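Local coordinates for protein beta-Lactamase/D-Alanine Carboxypeptidase (Pseudomonas syringae pv. tomato, PDB 5EVI) that probably hydrolyses beta-lactam antibiotics to substituted beta-amino acids, as a class C serine beta-lactamase of the AmpC type, at residues P144-N156 with S293-E305. Residues are numbered along the deposited sequence; the frame is centred on the assembly and turned at random.
Sequences PEYLPGTHRTYAN and SAMLNTQKADAIE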
loop_
_atom_site.group_PDB
_atom_site.type_symbol
_atom_site.label_atom_id
_atom_site.label_comp_id
_atom_site.label_asym_id
_atom_site.label_seq_id
_atom_site.Cartn_x
_atom_site.Cartn_y
_atom_site.Cartn_z
ATOM N N PRO D 144 -7.695 24.661 0.815
ATOM C CA PRO D 144 -7.426 23.944 -0.427
ATOM C C PRO D 144 -6.659 24.792 -1.419
ATOM O O PRO D 144 -6.727 26.024 -1.358
ATOM C CB PRO D 144 -8.826 23.670 -0.978
ATOM C CG PRO D 144 -9.602 24.853 -0.528
ATOM C CD PRO D 144 -9.080 25.168 0.846
ATOM N N GLU D 145 -5.927 24.135 -2.311
ATOM C CA GLU D 145 -5.290 24.804 -3.443
ATOM C C GLU D 145 -6.047 24.577 -4.751
ATOM O O GLU D 145 -5.998 25.431 -5.655
ATOM C CB GLU D 145 -3.836 24.359 -3.578
ATOM C CG GLU D 145 -3.007 24.662 -2.323
ATOM C CD GLU D 145 -1.582 25.106 -2.613
ATOM O OE1 GLU D 145 -1.209 25.198 -3.796
ATOM O OE2 GLU D 145 -0.833 25.379 -1.647
ATOM N N TYR D 146 -6.733 23.440 -4.840
ATOM C CA TYR D 146 -7.596 23.117 -5.961
ATOM C C TYR D 146 -8.904 22.489 -5.483
ATOM O O TYR D 146 -9.027 22.063 -4.333
ATOM C CB TYR D 146 -6.867 22.209 -6.960
ATOM C CG TYR D 146 -6.285 20.939 -6.372
ATOM C CD1 TYR D 146 -7.064 19.791 -6.222
ATOM C CD2 TYR D 146 -4.945 20.877 -5.990
ATOM C CE1 TYR D 146 -6.527 18.612 -5.711
ATOM C CE2 TYR D 146 -4.408 19.709 -5.468
ATOM C CZ TYR D 146 -5.193 18.589 -5.328
ATOM O OH TYR D 146 -4.630 17.457 -4.813
ATOM N N LEU D 147 -9.897 22.494 -6.370
ATOM C CA LEU D 147 -11.208 21.923 -6.088
ATOM C C LEU D 147 -11.066 20.404 -6.023
ATOM O O LEU D 147 -10.215 19.868 -6.736
ATOM C CB LEU D 147 -12.212 22.306 -7.190
ATOM C CG LEU D 147 -12.556 23.790 -7.318
ATOM C CD1 LEU D 147 -13.354 24.044 -8.597
ATOM C CD2 LEU D 147 -13.333 24.247 -6.085
ATOM N N PRO D 148 -11.877 19.715 -5.174
ATOM C CA PRO D 148 -11.767 18.254 -5.025
ATOM C C PRO D 148 -11.912 17.507 -6.344
ATOM O O PRO D 148 -12.758 17.878 -7.194
ATOM C CB PRO D 148 -12.927 17.904 -4.098
ATOM C CG PRO D 148 -13.162 19.139 -3.304
ATOM C CD PRO D 148 -12.898 20.263 -4.256
ATOM N N GLY D 149 -11.060 16.501 -6.532
ATOM C CA GLY D 149 -11.090 15.675 -7.734
ATOM C C GLY D 149 -10.478 16.270 -8.989
ATOM O O GLY D 149 -10.366 15.575 -10.002
ATOM N N THR D 150 -10.046 17.532 -8.929
ATOM C CA THR D 150 -9.509 18.215 -10.103
ATOM C C THR D 150 -8.024 17.966 -10.262
ATOM O O THR D 150 -7.499 18.027 -11.367
ATOM C CB THR D 150 -9.784 19.723 -10.043
ATOM O OG1 THR D 150 -9.138 20.288 -8.904
ATOM C CG2 THR D 150 -11.282 19.982 -9.926
ATOM N N HIS D 151 -7.335 17.696 -9.153
ATOM C CA HIS D 151 -5.916 17.352 -9.196
ATOM C C HIS D 151 -5.622 16.227 -8.208
ATOM O O HIS D 151 -6.481 15.870 -7.387
ATOM C CB HIS D 151 -5.043 18.577 -8.911
ATOM C CG HIS D 151 -5.193 19.691 -9.909
ATOM N ND1 HIS D 151 -6.276 20.547 -9.921
ATOM C CD2 HIS D 151 -4.382 20.099 -10.913
ATOM C CE1 HIS D 151 -6.128 21.431 -10.889
ATOM N NE2 HIS D 151 -4.985 21.184 -11.507
ATOM N N ARG D 152 -4.421 15.665 -8.320
ATOM C CA ARG D 152 -3.982 14.542 -7.491
ATOM C C ARG D 152 -2.588 14.826 -6.921
ATOM O O ARG D 152 -1.628 15.004 -7.679
ATOM C CB ARG D 152 -3.991 13.260 -8.318
ATOM C CG ARG D 152 -3.840 11.952 -7.510
ATOM C CD ARG D 152 -2.380 11.586 -7.333
ATOM N NE ARG D 152 -2.164 10.169 -7.031
ATOM C CZ ARG D 152 -0.960 9.606 -6.897
ATOM N NH1 ARG D 152 0.157 10.319 -7.053
ATOM N NH2 ARG D 152 -0.873 8.307 -6.615
ATOM N N THR D 153 -2.506 14.826 -5.590
ATOM C CA THR D 153 -1.291 15.120 -4.850
ATOM C C THR D 153 -1.130 14.039 -3.782
ATOM O O THR D 153 -1.798 14.042 -2.758
ATOM C CB THR D 153 -1.376 16.538 -4.254
ATOM O OG1 THR D 153 -1.685 17.432 -5.317
ATOM C CG2 THR D 153 -0.078 16.980 -3.610
ATOM N N TYR D 154 -0.260 13.086 -4.070
ATOM C CA TYR D 154 0.016 11.970 -3.149
ATOM C C TYR D 154 0.468 12.544 -1.800
ATOM O O TYR D 154 1.385 13.358 -1.773
ATOM C CB TYR D 154 1.111 11.103 -3.737
ATOM C CG TYR D 154 1.370 9.817 -3.006
ATOM C CD1 TYR D 154 0.626 8.680 -3.305
ATOM C CD2 TYR D 154 2.388 9.713 -2.046
ATOM C CE1 TYR D 154 0.862 7.478 -2.669
ATOM C CE2 TYR D 154 2.639 8.506 -1.402
ATOM C CZ TYR D 154 1.867 7.391 -1.715
ATOM O OH TYR D 154 2.095 6.182 -1.087
ATOM N N ALA D 155 -0.178 12.166 -0.701
ATOM C CA ALA D 155 0.213 12.692 0.618
ATOM C C ALA D 155 -0.076 11.765 1.814
ATOM O O ALA D 155 -1.083 11.058 1.830
ATOM C CB ALA D 155 -0.435 14.064 0.836
ATOM N N ASN D 156 0.785 11.801 2.833
ATOM C CA ASN D 156 0.502 11.092 4.110
ATOM C C ASN D 156 -0.593 11.670 5.044
ATOM O O ASN D 156 -1.407 10.909 5.550
ATOM C CB ASN D 156 1.805 10.843 4.883
ATOM C CG ASN D 156 2.734 9.910 4.143
ATOM O OD1 ASN D 156 2.301 9.182 3.255
ATOM N ND2 ASN D 156 4.018 9.900 4.523
ATOM N N SER D 293 8.961 8.951 -9.482
ATOM C CA SER D 293 8.842 9.948 -8.388
ATOM C C SER D 293 8.255 11.296 -8.858
ATOM O O SER D 293 7.666 12.043 -8.058
ATOM C CB SER D 293 10.174 10.147 -7.646
ATOM O OG SER D 293 10.231 9.314 -6.503
ATOM N N ALA D 294 8.363 11.593 -10.153
ATOM C CA ALA D 294 7.620 12.706 -10.741
ATOM C C ALA D 294 6.132 12.695 -10.314
ATOM O O ALA D 294 5.537 13.750 -10.084
ATOM C CB ALA D 294 7.746 12.684 -12.260
HETATM N N MSE D 295 5.557 11.504 -10.144
HETATM C CA MSE D 295 4.132 11.381 -9.793
HETATM C C MSE D 295 3.816 11.809 -8.371
HETATM O O MSE D 295 2.646 11.973 -8.039
HETATM C CB MSE D 295 3.637 9.950 -10.008
HETATM C CG MSE D 295 3.740 9.494 -11.460
HETATM SE SE MSE D 295 2.405 10.350 -12.625
HETATM C CE MSE D 295 0.750 9.827 -11.702
ATOM N N LEU D 296 4.830 11.972 -7.516
ATOM C CA LEU D 296 4.641 12.591 -6.195
ATOM C C LEU D 296 4.223 14.075 -6.257
ATOM O O LEU D 296 3.693 14.596 -5.283
ATOM C CB LEU D 296 5.900 12.450 -5.328
ATOM C CG LEU D 296 6.308 11.027 -4.912
ATOM C CD1 LEU D 296 7.666 11.006 -4.218
ATOM C CD2 LEU D 296 5.236 10.405 -4.028
ATOM N N ASN D 297 4.449 14.752 -7.380
ATOM C CA ASN D 297 4.012 16.144 -7.538
ATOM C C ASN D 297 2.579 16.217 -8.047
ATOM O O ASN D 297 2.054 15.246 -8.558
ATOM C CB ASN D 297 4.931 16.900 -8.494
ATOM C CG ASN D 297 6.359 17.018 -7.980
ATOM O OD1 ASN D 297 7.248 17.398 -8.735
ATOM N ND2 ASN D 297 6.589 16.681 -6.707
ATOM N N THR D 298 1.970 17.392 -7.928
ATOM C CA THR D 298 0.547 17.566 -8.221
ATOM C C THR D 298 0.274 17.426 -9.715
ATOM O O THR D 298 0.887 18.114 -10.519
ATOM C CB THR D 298 0.047 18.919 -7.691
ATOM O OG1 THR D 298 0.216 18.937 -6.266
ATOM C CG2 THR D 298 -1.419 19.135 -8.009
ATOM N N GLN D 299 -0.633 16.512 -10.067
ATOM C CA GLN D 299 -1.025 16.250 -11.457
ATOM C C GLN D 299 -2.481 16.625 -11.624
ATOM O O GLN D 299 -3.226 16.636 -10.649
ATOM C CB GLN D 299 -0.909 14.759 -11.806
ATOM C CG GLN D 299 0.456 14.297 -12.291
ATOM C CD GLN D 299 1.430 14.076 -11.166
ATOM O OE1 GLN D 299 2.563 14.564 -11.204
ATOM N NE2 GLN D 299 0.996 13.340 -10.142
ATOM N N LYS D 300 -2.878 16.900 -12.864
ATOM C CA LYS D 300 -4.286 17.014 -13.215
ATOM C C LYS D 300 -4.939 15.629 -13.143
ATOM O O LYS D 300 -4.315 14.618 -13.478
ATOM C CB LYS D 300 -4.449 17.586 -14.623
ATOM C CG LYS D 300 -5.900 17.704 -15.062
ATOM C CD LYS D 300 -6.119 18.841 -16.058
ATOM C CE LYS D 300 -7.596 19.155 -16.219
ATOM N NZ LYS D 300 -8.424 17.936 -16.472
ATOM N N ALA D 301 -6.190 15.600 -12.695
ATOM C CA ALA D 301 -6.974 14.372 -12.636
ATOM C C ALA D 301 -8.363 14.619 -13.212
ATOM O O ALA D 301 -8.834 15.756 -13.248
ATOM C CB ALA D 301 -7.084 13.874 -11.201
ATOM N N ASP D 302 -9.001 13.536 -13.655
ATOM C CA ASP D 302 -10.345 13.571 -14.238
ATOM C C ASP D 302 -11.225 12.536 -13.541
ATOM O O ASP D 302 -10.891 11.351 -13.523
ATOM C CB ASP D 302 -10.277 13.264 -15.731
ATOM C CG ASP D 302 -9.380 14.225 -16.488
ATOM O OD1 ASP D 302 -9.393 15.436 -16.185
ATOM O OD2 ASP D 302 -8.665 13.769 -17.398
ATOM N N ALA D 303 -12.346 12.979 -12.982
ATOM C CA ALA D 303 -13.253 12.085 -12.254
ATOM C C ALA D 303 -13.913 11.061 -13.179
ATOM O O ALA D 303 -14.435 11.416 -14.231
ATOM C CB ALA D 303 -14.317 12.888 -11.519
ATOM N N ILE D 304 -13.869 9.793 -12.774
ATOM C CA ILE D 304 -14.598 8.733 -13.457
ATOM C C ILE D 304 -15.950 8.641 -12.746
ATOM O O ILE D 304 -16.015 8.232 -11.583
ATOM C CB ILE D 304 -13.850 7.381 -13.400
ATOM C CG1 ILE D 304 -12.396 7.530 -13.883
ATOM C CG2 ILE D 304 -14.577 6.338 -14.247
ATOM C CD1 ILE D 304 -11.500 6.359 -13.532
ATOM N N GLU D 305 -17.013 9.049 -13.439
ATOM C CA GLU D 305 -18.357 9.127 -12.863
ATOM C C GLU D 305 -19.376 8.420 -13.771
ATOM O O GLU D 305 -19.567 8.841 -14.909
ATOM C CB GLU D 305 -18.750 10.586 -12.644
ATOM C CG GLU D 305 -17.949 11.262 -11.545
ATOM C CD GLU D 305 -18.422 12.672 -11.261
ATOM O OE1 GLU D 305 -17.648 13.623 -11.500
ATOM O OE2 GLU D 305 -19.575 12.826 -10.806
HETATM O O HOH W 1 -11.995 15.579 -12.275
HETATM O O HOH W 2 -9.175 18.719 -13.300
HETATM O O HOH W 3 0.443 13.133 -7.153
HETATM O O HOH W 4 3.294 14.711 -2.847
#
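Arg152 and Gln299 face each other as an antiparallel hydrogen-bonded pair, and around them side-chain and water contacts supplement the backbone bonds of a two-residue edge strand. Arg152 N gives its proton to Gln299 O at 2.8 Å, and Gln299 N returns one to Arg152 O, which also lies 3.4 Å from Thr298 CA in a CA-H...O contact. Farther along, Ala301 N reaches Thr150 O from above the carbonyl plane, 49° out of it. The Arg152 side chain leaves with CG anti to the backbone N (chi1 -168°) and bends at chi2, which brings NH1 to 3.1 Å from Met295 O, at an angle too poor for a hydrogen bond. A water in the guanidinium plane accepts from Arg152 NH1 at 2.8 Å and lies within hydrogen-bonding distance of Met295 O and Arg152 O; Met295 O takes a further bond from Gln299 NE2. Beyond the strand pair, the hydroxyls of Thr153 and Thr298 meet at 2.6 Å, and Tyr146 OH hydrogen-bonds to Thr153 OG1, making a chain of three hydroxyls. The methyl CG2 of Thr298 packs against His151 CB, which itself sits over one face of the Tyr146 ring. Leu296 lies alongside Tyr154, its CD2 3.5 Å from ring atom CD2, while a second water joins Tyr154 O to Leu296 O. The phenol oxygen of Tyr154 hydrogen-bonds to Ser68, Lys71 and Lys318, consistent with the tyrosine of the SxxK/YxN/KTG arrangement of class C enzymes. Strand 151-152 is one of the two outermost strands of the large antiparallel sheet, with 299-308 between it and strand 262-266; Arg152 NH2 salt-bridges Glu276 of strand 276-278, and helix 156-169 begins just after Ala155.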